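Local atomic coordinates of endo-polygalacturonase (Pectobacterium carotovorum subsp. carotovorum, PDB entry 1BHE), a protein that hydrolyses the alpha-1,4 links between galacturonosyl units of polygalacturonic acid, contributing to the maceration and soft-rotting of plant tissue. Residues R74-N77 with S81-N84; S87-V92 with K97-F102; L146-P151 with A198-G203; V177-S180 with G184-A187. All blocks are in the same frame, centred on the assembly; numbering follows the deposited sequence.

How the contacts relate
Contacts 1, 2 and 3 lie on the same side of the chain's centre. Contacts 1 and 2 have centres about 9 Å apart, and contacts 2 and 3 about 11 Å apart. They follow one another along the chain and touch directly: Phe-82 and Asn-84 bond to the 97-102 loop, and Asn-149 joins both loops of contact 2. Contacts 1 to 3 thus form a connected group of loops on one side of the parallel beta-helix, contact 3 beside the probable active site. Contact 4, nested within the loop closed by contact 3, lies in the interior between strands 177-180 and 183-193, and touches contact 3 through a probable backbone bond of Val-177 with Gly-203.

Contact 1: residues R74-N77 with S81-N84; sequences RAVN and SFEN
Val-76 and Phe-82 supply most of the surface buried here, and they meet in two ways. Through its side chain, Val-76 brings the CG2 branch to CE1 of the Phe-82 ring at 3.8 Å. Through its backbone, it places its carbonyl O 3.3 Å from the same CE1, near the ring plane and therefore at the edge, where the polarised C-H faces the oxygen. The branch reaches the ring because chi1 of Val-76 (-64°) sets CG2 between the backbone N and the carbonyl carbon. From there it also packs against CB of Ser-81, at 3.7 Å. Ala-75 completes the apolar patch, its CB lying 3.8 Å from CZ of Phe-82 in an oblique approach. No hydrogen bond links the two segments; apolar packing and the carbonyl O at the ring edge make up the contact. Ala-75 ends strand 72-75, which runs parallel to strands 51-58 and 118-120 in the right-handed parallel beta-helix of family 28 glycosidases. The chain leaves that strand through Val-76, turns back, with three residues between the two segments, and sets Phe-82 beside it. The phenylalanine also leans on Pro-56 of strand 51-58, while the valine side chain rests on Leu-53 of the same strand. The backbone of Phe-82 is hydrogen-bonded to that of Asp-100, which ties this turn to the 97-102 loop.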
loop_
_atom_site.group_PDB
_atom_site.type_symbol
_atom_site.label_atom_id
_atom_site.label_comp_id
_atom_site.label_asym_id
_atom_site.label_seq_id
_atom_site.Cartn_x
_atom_site.Cartn_y
_atom_site.Cartn_z
ATOM N N ARG A 74 3.289 18.794 -2.471
ATOM C CA ARG A 74 3.411 18.585 -1.035
ATOM C C ARG A 74 2.164 18.887 -0.226
ATOM O O ARG A 74 1.558 19.952 -0.357
ATOM C CB ARG A 74 4.567 19.479 -0.547
ATOM C CG ARG A 74 4.979 19.313 0.908
ATOM C CD ARG A 74 6.162 20.232 1.236
ATOM N NE ARG A 74 7.379 19.736 0.602
ATOM C CZ ARG A 74 8.440 20.468 0.275
ATOM N NH1 ARG A 74 8.488 21.768 0.513
ATOM N NH2 ARG A 74 9.471 19.879 -0.312
ATOM N N ALA A 75 1.797 17.933 0.632
ATOM C CA ALA A 75 0.624 18.077 1.489
ATOM C C ALA A 75 0.891 19.074 2.613
ATOM O O ALA A 75 1.901 18.954 3.320
ATOM C CB ALA A 75 0.220 16.718 2.056
ATOM N N VAL A 76 0.006 20.055 2.771
ATOM C CA VAL A 76 0.217 21.052 3.821
ATOM C C VAL A 76 0.258 20.380 5.182
ATOM O O VAL A 76 -0.459 19.408 5.445
ATOM C CB VAL A 76 -0.830 22.178 3.798
ATOM C CG1 VAL A 76 -0.713 22.957 2.494
ATOM C CG2 VAL A 76 -2.248 21.649 3.963
ATOM N N ASN A 77 1.125 20.876 6.055
ATOM C CA ASN A 77 1.284 20.353 7.406
ATOM C C ASN A 77 0.289 21.044 8.340
ATOM O O ASN A 77 0.637 21.789 9.254
ATOM C CB ASN A 77 2.720 20.523 7.898
ATOM C CG ASN A 77 3.223 21.947 7.937
ATOM O OD1 ASN A 77 2.882 22.770 7.086
ATOM N ND2 ASN A 77 4.039 22.281 8.934
ATOM N N SER A 81 -6.841 21.379 7.684
ATOM C CA SER A 81 -6.934 21.342 6.238
ATOM C C SER A 81 -7.406 20.002 5.683
ATOM O O SER A 81 -7.933 19.987 4.572
ATOM C CB SER A 81 -5.584 21.707 5.603
ATOM O OG SER A 81 -5.368 23.105 5.698
ATOM N N PHE A 82 -7.218 18.901 6.400
ATOM C CA PHE A 82 -7.622 17.579 5.961
ATOM C C PHE A 82 -8.828 17.026 6.708
ATOM O O PHE A 82 -9.228 15.878 6.473
ATOM C CB PHE A 82 -6.432 16.601 6.129
ATOM C CG PHE A 82 -5.329 16.868 5.140
ATOM C CD1 PHE A 82 -4.337 17.792 5.404
ATOM C CD2 PHE A 82 -5.299 16.194 3.925
ATOM C CE1 PHE A 82 -3.339 18.052 4.478
ATOM C CE2 PHE A 82 -4.306 16.440 3.003
ATOM C CZ PHE A 82 -3.320 17.373 3.273
ATOM N N GLU A 83 -9.415 17.785 7.634
ATOM C CA GLU A 83 -10.535 17.249 8.411
ATOM C C GLU A 83 -11.792 17.074 7.566
ATOM O O GLU A 83 -12.017 17.811 6.607
ATOM C CB GLU A 83 -10.853 18.141 9.618
ATOM C CG GLU A 83 -11.652 19.390 9.285
ATOM C CD GLU A 83 -11.903 20.297 10.472
ATOM O OE1 GLU A 83 -11.241 20.122 11.515
ATOM O OE2 GLU A 83 -12.757 21.199 10.366
ATOM N N ASN A 84 -12.630 16.114 7.967
ATOM C CA ASN A 84 -13.908 15.916 7.283
ATOM C C ASN A 84 -15.031 16.243 8.272
ATOM O O ASN A 84 -16.214 16.123 7.974
ATOM C CB ASN A 84 -14.069 14.541 6.660
ATOM C CG ASN A 84 -13.714 13.368 7.540
ATOM O OD1 ASN A 84 -13.995 13.344 8.742
ATOM N ND2 ASN A 84 -13.086 12.352 6.954
#

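Contact 2: residues S87-V92 with K97-F102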
loop_
_atom_site.group_PDB
_atom_site.type_symbol
_atom_site.label_atom_id
_atom_site.label_comp_id
_atom_site.label_asym_id
_atom_site.label_seq_id
_atom_site.Cartn_x
_atom_site.Cartn_y
_atom_site.Cartn_z
ATOM N N SER A 87 -12.671 19.332 14.056
ATOM C CA SER A 87 -11.650 18.746 14.909
ATOM C C SER A 87 -11.485 17.239 14.780
ATOM O O SER A 87 -11.001 16.587 15.713
ATOM C CB SER A 87 -11.958 19.067 16.384
ATOM O OG SER A 87 -11.899 20.454 16.643
ATOM N N SER A 88 -11.829 16.656 13.636
ATOM C CA SER A 88 -11.746 15.219 13.440
ATOM C C SER A 88 -10.374 14.709 13.030
ATOM O O SER A 88 -10.147 13.500 13.118
ATOM C CB SER A 88 -12.771 14.788 12.378
ATOM O OG SER A 88 -12.520 15.436 11.140
ATOM N N CYS A 89 -9.488 15.586 12.589
ATOM C CA CYS A 89 -8.183 15.188 12.064
ATOM C C CYS A 89 -7.018 15.580 12.952
ATOM O O CYS A 89 -7.061 16.569 13.685
ATOM C CB CYS A 89 -8.041 15.827 10.673
ATOM S SG CYS A 89 -6.684 15.255 9.635
ATOM N N GLY A 90 -5.961 14.771 12.944
ATOM C CA GLY A 90 -4.763 15.035 13.725
ATOM C C GLY A 90 -4.942 14.800 15.214
ATOM O O GLY A 90 -4.299 15.442 16.046
ATOM N N VAL A 91 -5.838 13.893 15.571
ATOM C CA VAL A 91 -6.152 13.543 16.947
ATOM C C VAL A 91 -6.175 12.026 17.106
ATOM O O VAL A 91 -6.163 11.288 16.121
ATOM C CB VAL A 91 -7.526 14.085 17.393
ATOM C CG1 VAL A 91 -7.522 15.600 17.527
ATOM C CG2 VAL A 91 -8.621 13.645 16.429
ATOM N N VAL A 92 -6.208 11.562 18.347
ATOM C CA VAL A 92 -6.256 10.142 18.671
ATOM C C VAL A 92 -7.600 9.857 19.341
ATOM O O VAL A 92 -7.980 10.586 20.263
ATOM C CB VAL A 92 -5.111 9.713 19.601
ATOM C CG1 VAL A 92 -5.258 8.251 20.005
ATOM C CG2 VAL A 92 -3.753 9.946 18.954
ATOM N N LYS A 97 -11.065 7.604 10.941
ATOM C CA LYS A 97 -11.480 8.062 9.622
ATOM C C LYS A 97 -11.705 9.566 9.585
ATOM O O LYS A 97 -12.367 10.118 8.699
ATOM C CB LYS A 97 -12.754 7.292 9.253
ATOM C CG LYS A 97 -13.197 7.369 7.809
ATOM C CD LYS A 97 -14.441 6.521 7.570
ATOM C CE LYS A 97 -14.986 6.728 6.164
ATOM N NZ LYS A 97 -15.203 8.170 5.858
ATOM N N GLY A 98 -11.098 10.289 10.524
ATOM C CA GLY A 98 -11.221 11.719 10.654
ATOM C C GLY A 98 -10.550 12.581 9.603
ATOM O O GLY A 98 -10.850 13.780 9.548
ATOM N N CYS A 99 -9.658 12.044 8.762
ATOM C CA CYS A 99 -9.007 12.863 7.753
ATOM C C CYS A 99 -9.230 12.414 6.308
ATOM O O CYS A 99 -9.158 11.220 6.003
ATOM C CB CYS A 99 -7.483 12.870 7.933
ATOM S SG CYS A 99 -6.835 13.243 9.568
ATOM N N ASP A 100 -9.428 13.388 5.423
ATOM C CA ASP A 100 -9.553 13.071 3.998
ATOM C C ASP A 100 -8.143 12.716 3.510
ATOM O O ASP A 100 -7.167 13.131 4.148
ATOM C CB ASP A 100 -10.092 14.240 3.186
ATOM C CG ASP A 100 -11.560 14.536 3.449
ATOM O OD1 ASP A 100 -12.322 13.598 3.739
ATOM O OD2 ASP A 100 -11.939 15.720 3.373
ATOM N N ALA A 101 -8.026 12.025 2.381
ATOM C CA ALA A 101 -6.703 11.715 1.845
ATOM C C ALA A 101 -6.177 12.936 1.094
ATOM O O ALA A 101 -6.941 13.878 0.858
ATOM C CB ALA A 101 -6.756 10.510 0.915
ATOM N N PHE A 102 -4.910 12.908 0.713
ATOM C CA PHE A 102 -4.351 14.022 -0.057
ATOM C C PHE A 102 -4.957 14.053 -1.451
ATOM O O PHE A 102 -5.424 15.095 -1.925
ATOM C CB PHE A 102 -2.832 13.925 -0.107
ATOM C CG PHE A 102 -2.108 15.106 -0.683
ATOM C CD1 PHE A 102 -2.680 16.365 -0.743
ATOM C CD2 PHE A 102 -0.809 14.938 -1.152
ATOM C CE1 PHE A 102 -1.989 17.439 -1.277
ATOM C CE2 PHE A 102 -0.111 16.010 -1.680
ATOM C CZ PHE A 102 -0.706 17.252 -1.743
#
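Cys-89 and Cys-99 are joined by a disulfide, SG to SG at 2.0 Å, and the two cysteines approach it with different torsions. In Cys-89 the sulfur lies opposite the backbone N (chi1 -168°); in Cys-99 it lies beside the N and opposite the carbonyl carbon (chi1 -51°). With the S-S torsion at 105°, CB of Cys-89 and CB of Cys-99 stand 4.1 Å apart. Next to the bridge, Ser-88 directs OG to the carbonyl O of Gly-98 at 2.8 Å. The carbonyl O of Ala-85 is the stronger partner of this hydroxyl and lies in reach of its one proton, so the bond to Gly-98 remains unsettled; the oxygen is also hydrogen-bonded to the backbone N of Asn-84. The return contact is a CH-O one: CA of Gly-98 lies 3.2 Å from the carbonyl O of Ser-88. A CB on Gly-98 would point at the other segment and run into that oxygen, so the close approach depends on glycine having no side chain. Both segments are loops of the excursion that leaves the parallel beta-helix after strand 72-75 and rejoins it at strand 103-106, so the covalent bridge closes an irregular loop rather than joining strands. The Cys-89 side chain touches Trp-134. Asn-149, just after strand 147-148, bonds through its side chain to N of Gly-98 and to O of Val-91.

Contact 3: residues L146-P151 with A198-G203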
loop_
_atom_site.group_PDB
_atom_site.type_symbol
_atom_site.label_atom_id
_atom_site.label_comp_id
_atom_site.label_asym_id
_atom_site.label_seq_id
_atom_site.Cartn_x
_atom_site.Cartn_y
_atom_site.Cartn_z
ATOM N N LEU A 146 -5.751 3.401 21.089
ATOM C CA LEU A 146 -6.812 4.015 20.295
ATOM C C LEU A 146 -6.347 4.204 18.852
ATOM O O LEU A 146 -5.339 3.620 18.448
ATOM C CB LEU A 146 -7.264 5.337 20.909
ATOM C CG LEU A 146 -7.995 5.272 22.252
ATOM C CD1 LEU A 146 -7.957 6.624 22.949
ATOM C CD2 LEU A 146 -9.431 4.809 22.074
ATOM N N LYS A 147 -7.091 4.978 18.068
ATOM C CA LYS A 147 -6.763 5.174 16.662
ATOM C C LYS A 147 -6.360 6.608 16.338
ATOM O O LYS A 147 -6.994 7.561 16.790
ATOM C CB LYS A 147 -7.960 4.778 15.787
ATOM C CG LYS A 147 -8.426 3.338 15.972
ATOM C CD LYS A 147 -9.458 2.951 14.928
ATOM C CE LYS A 147 -10.621 2.194 15.549
ATOM N NZ LYS A 147 -11.924 2.688 15.014
ATOM N N GLN A 148 -5.308 6.752 15.528
ATOM C CA GLN A 148 -4.884 8.085 15.112
ATOM C C GLN A 148 -5.652 8.465 13.844
ATOM O O GLN A 148 -6.055 7.602 13.062
ATOM C CB GLN A 148 -3.384 8.182 14.868
ATOM C CG GLN A 148 -2.863 7.453 13.639
ATOM C CD GLN A 148 -2.257 6.110 13.993
ATOM O OE1 GLN A 148 -2.922 5.305 14.651
ATOM N NE2 GLN A 148 -1.025 5.859 13.570
ATOM N N ASN A 149 -5.877 9.758 13.679
ATOM C CA ASN A 149 -6.555 10.273 12.495
ATOM C C ASN A 149 -5.503 11.028 11.695
ATOM O O ASN A 149 -5.092 12.121 12.084
ATOM C CB ASN A 149 -7.743 11.162 12.839
ATOM C CG ASN A 149 -8.818 10.391 13.588
ATOM O OD1 ASN A 149 -9.750 9.875 12.974
ATOM N ND2 ASN A 149 -8.649 10.314 14.908
ATOM N N THR A 150 -5.005 10.435 10.614
ATOM C CA THR A 150 -3.987 11.040 9.765
ATOM C C THR A 150 -4.340 10.749 8.297
ATOM O O THR A 150 -4.884 9.691 7.992
ATOM C CB THR A 150 -2.573 10.493 10.013
ATOM O OG1 THR A 150 -2.573 9.078 9.747
ATOM C CG2 THR A 150 -2.036 10.705 11.425
ATOM N N PRO A 151 -4.011 11.650 7.383
ATOM C CA PRO A 151 -4.313 11.485 5.976
ATOM C C PRO A 151 -3.501 10.457 5.210
ATOM O O PRO A 151 -2.271 10.383 5.292
ATOM C CB PRO A 151 -4.060 12.866 5.372
ATOM C CG PRO A 151 -3.450 13.721 6.406
ATOM C CD PRO A 151 -3.358 12.947 7.683
ATOM N N ALA A 198 8.373 4.856 10.958
ATOM C CA ALA A 198 7.057 5.479 10.881
ATOM C C ALA A 198 5.953 4.426 10.812
ATOM O O ALA A 198 5.852 3.688 9.836
ATOM C CB ALA A 198 6.970 6.413 9.680
ATOM N N ARG A 199 5.141 4.349 11.862
ATOM C CA ARG A 199 4.081 3.354 11.932
ATOM C C ARG A 199 2.888 3.756 11.069
ATOM O O ARG A 199 2.664 4.936 10.785
ATOM C CB ARG A 199 3.625 3.147 13.383
ATOM C CG ARG A 199 4.690 2.534 14.284
ATOM C CD ARG A 199 4.841 1.034 14.067
ATOM N NE ARG A 199 5.540 0.673 12.843
ATOM C CZ ARG A 199 6.849 0.694 12.644
ATOM N NH1 ARG A 199 7.678 1.054 13.620
ATOM N NH2 ARG A 199 7.372 0.359 11.473
ATOM N N ASN A 200 2.125 2.755 10.645
ATOM C CA ASN A 200 0.890 2.969 9.895
ATOM C C ASN A 200 1.127 3.507 8.490
ATOM O O ASN A 200 0.352 4.330 8.002
ATOM C CB ASN A 200 0.042 3.960 10.704
ATOM C CG ASN A 200 -1.444 3.801 10.531
ATOM O OD1 ASN A 200 -1.957 2.686 10.516
ATOM N ND2 ASN A 200 -2.137 4.934 10.430
ATOM N N THR A 201 2.202 3.071 7.846
ATOM C CA THR A 201 2.584 3.597 6.537
ATOM C C THR A 201 2.649 2.545 5.444
ATOM O O THR A 201 3.594 2.527 4.645
ATOM C CB THR A 201 3.971 4.271 6.682
ATOM O OG1 THR A 201 4.824 3.354 7.382
ATOM C CG2 THR A 201 3.864 5.573 7.459
ATOM N N ASP A 202 1.607 1.713 5.345
ATOM C CA ASP A 202 1.564 0.695 4.296
ATOM C C ASP A 202 1.834 1.357 2.945
ATOM O O ASP A 202 1.382 2.485 2.719
ATOM C CB ASP A 202 0.227 -0.027 4.237
ATOM C CG ASP A 202 -0.077 -0.936 5.402
ATOM O OD1 ASP A 202 0.674 -0.952 6.398
ATOM O OD2 ASP A 202 -1.092 -1.661 5.340
ATOM N N GLY A 203 2.533 0.630 2.080
ATOM C CA GLY A 203 2.870 1.153 0.766
ATOM C C GLY A 203 1.693 1.146 -0.193
ATOM O O GLY A 203 1.154 2.202 -0.531
HETATM O O HOH W 1 -0.634 7.376 10.757
#
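Gln-148 and Asn-200 bring their side-chain amides together from opposite directions, with the amide planes turned 36° apart. The nearest atoms are NE2 of Gln-148 and ND2 of Asn-200, 3.5 Å apart. Both are donors, so this approach is not a hydrogen bond. A single water resolves it by accepting from NE2 of Gln-148 at 3.2 Å and from ND2 of Asn-200 at 2.9 Å, so that the like groups share one acceptor. The same water is 2.8 Å from OG1 of Thr-150, an oxygen also hydrogen-bonded to ND2 of Asn-174. Three side chains therefore grip one solvent molecule across the two segments. On the glutamine side, chi1 of 70° and a bend at chi2 (-100°) turn the amide of Gln-148 so that NE2 reaches both the water and CB of Asn-200, 3.6 Å away. In the second shell, the backbone N of Asn-200 bonds to OD2 of Asp-223, the predicted proton donor, and Arg-199 forms a salt bridge from NE to its OD1. The water-bridged amides thus adjoin the probable catalytic site, the side chains of Asn-200 and Asp-223 being about 5 Å apart. OG1 of Thr-201 donates to O of Ala-198 at 2.7 Å, bracing the turn that carries Asn-200. Helix 136-144 packs against both segments: Gln-148 touches Ala-138 and Ala-141, Thr-150 touches Leu-137, and Arg-199 touches Ala-138. Strand 147-148 pairs antiparallel with strand 92-93, while the 198-203 loop leads into strand 204-207.

Contact 4: residues V177-S180 with G184-A187; sequences VVFS and GFTA
In Phe-179 and Phe-185 alike, chi1 sets CG opposite the backbone N (-173° and 170°), and the two rings, coming from facing strands, slide past each other in opposite directions. The consequence is that CB of Phe-185, rather than its ring, sits over the centre of the Phe-179 face. This CH-pi contact measures 3.4 Å from CB of Phe-185 to the ring centroid of Phe-179, almost exactly along the ring normal. Between the two phenylalanine side chains the shortest approach is CD2 of Phe-179 to CB of Phe-185, 3.6 Å. The rings themselves are inclined by 29° with centroids 5.1 Å apart, so they are offset and barely overlap. At the far end of the Phe-179 ring, CZ approaches the carbonyl O of Gly-184 at 3.3 Å, obliquely. Val-177 crosses Phe-185 at a slant, its CG1 3.8 Å from CZ of Phe-185. All four touching residues are buried, and no hydrogen bond crosses between the segments. The axes of the two short strands are 9.0 Å apart and run nearly antiparallel, a spacing too wide for backbone pairing. Each strand instead pairs with parallel neighbours: 177-180 with 154-157 and 204-207, and 183-193 with 162-165 and 210-215, among others. Phe-162 of strand 162-165 touches both phenylalanines, and Ile-204 packs on Phe-185. Strands that pair with parallel neighbours in successive coils, and face strands of another sheet across an interior filled by side chains, are characteristic of the right-handed parallel beta-helix; this contact is part of its apolar core.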
loop_
_atom_site.group_PDB
_atom_site.type_symbol
_atom_site.label_atom_id
_atom_site.label_comp_id
_atom_site.label_asym_id
_atom_site.label_seq_id
_atom_site.Cartn_x
_atom_site.Cartn_y
_atom_site.Cartn_z
ATOM N N VAL A 177 -0.799 4.285 -0.751
ATOM C CA VAL A 177 -1.754 4.036 -1.827
ATOM C C VAL A 177 -2.758 2.957 -1.423
ATOM O O VAL A 177 -2.392 1.860 -0.992
ATOM C CB VAL A 177 -1.091 3.563 -3.138
ATOM C CG1 VAL A 177 -2.131 3.435 -4.255
ATOM C CG2 VAL A 177 0.034 4.462 -3.622
ATOM N N VAL A 178 -4.042 3.265 -1.575
ATOM C CA VAL A 178 -5.126 2.343 -1.271
ATOM C C VAL A 178 -6.044 2.260 -2.495
ATOM O O VAL A 178 -6.447 3.290 -3.029
ATOM C CB VAL A 178 -5.965 2.772 -0.049
ATOM C CG1 VAL A 178 -7.206 1.892 0.104
ATOM C CG2 VAL A 178 -5.150 2.740 1.240
ATOM N N PHE A 179 -6.331 1.045 -2.936
ATOM C CA PHE A 179 -7.214 0.805 -4.073
ATOM C C PHE A 179 -8.383 -0.044 -3.557
ATOM O O PHE A 179 -8.223 -1.263 -3.405
ATOM C CB PHE A 179 -6.485 0.085 -5.206
ATOM C CG PHE A 179 -7.293 -0.055 -6.467
ATOM C CD1 PHE A 179 -7.573 1.049 -7.257
ATOM C CD2 PHE A 179 -7.771 -1.294 -6.863
ATOM C CE1 PHE A 179 -8.323 0.923 -8.418
ATOM C CE2 PHE A 179 -8.514 -1.425 -8.021
ATOM C CZ PHE A 179 -8.794 -0.318 -8.800
ATOM N N SER A 180 -9.503 0.597 -3.245
ATOM C CA SER A 180 -10.626 -0.074 -2.616
ATOM C C SER A 180 -11.860 -0.279 -3.480
ATOM O O SER A 180 -12.326 0.628 -4.159
ATOM C CB SER A 180 -11.138 0.755 -1.412
ATOM O OG SER A 180 -10.119 0.886 -0.442
ATOM N N GLY A 184 -8.996 -3.156 -11.607
ATOM C CA GLY A 184 -8.015 -2.650 -12.578
ATOM C C GLY A 184 -7.174 -1.542 -11.958
ATOM O O GLY A 184 -7.598 -0.394 -11.876
ATOM N N PHE A 185 -5.992 -1.908 -11.481
ATOM C CA PHE A 185 -5.059 -0.950 -10.897
ATOM C C PHE A 185 -3.653 -1.395 -11.295
ATOM O O PHE A 185 -3.299 -2.548 -11.064
ATOM C CB PHE A 185 -5.167 -0.868 -9.376
ATOM C CG PHE A 185 -4.079 -0.075 -8.708
ATOM C CD1 PHE A 185 -4.108 1.312 -8.713
ATOM C CD2 PHE A 185 -3.022 -0.709 -8.083
ATOM C CE1 PHE A 185 -3.112 2.047 -8.097
ATOM C CE2 PHE A 185 -2.022 0.024 -7.468
ATOM C CZ PHE A 185 -2.060 1.405 -7.464
ATOM N N THR A 186 -2.907 -0.480 -11.886
ATOM C CA THR A 186 -1.535 -0.774 -12.295
ATOM C C THR A 186 -0.590 0.261 -11.679
ATOM O O THR A 186 -0.745 1.454 -11.944
ATOM C CB THR A 186 -1.385 -0.741 -13.824
ATOM O OG1 THR A 186 -2.145 -1.813 -14.406
ATOM C CG2 THR A 186 0.069 -0.904 -14.267
ATOM N N ALA A 187 0.355 -0.212 -10.878
ATOM C CA ALA A 187 1.409 0.637 -10.325
ATOM C C ALA A 187 2.704 0.141 -11.000
ATOM O O ALA A 187 2.999 -1.051 -10.926
ATOM C CB ALA A 187 1.508 0.562 -8.822
#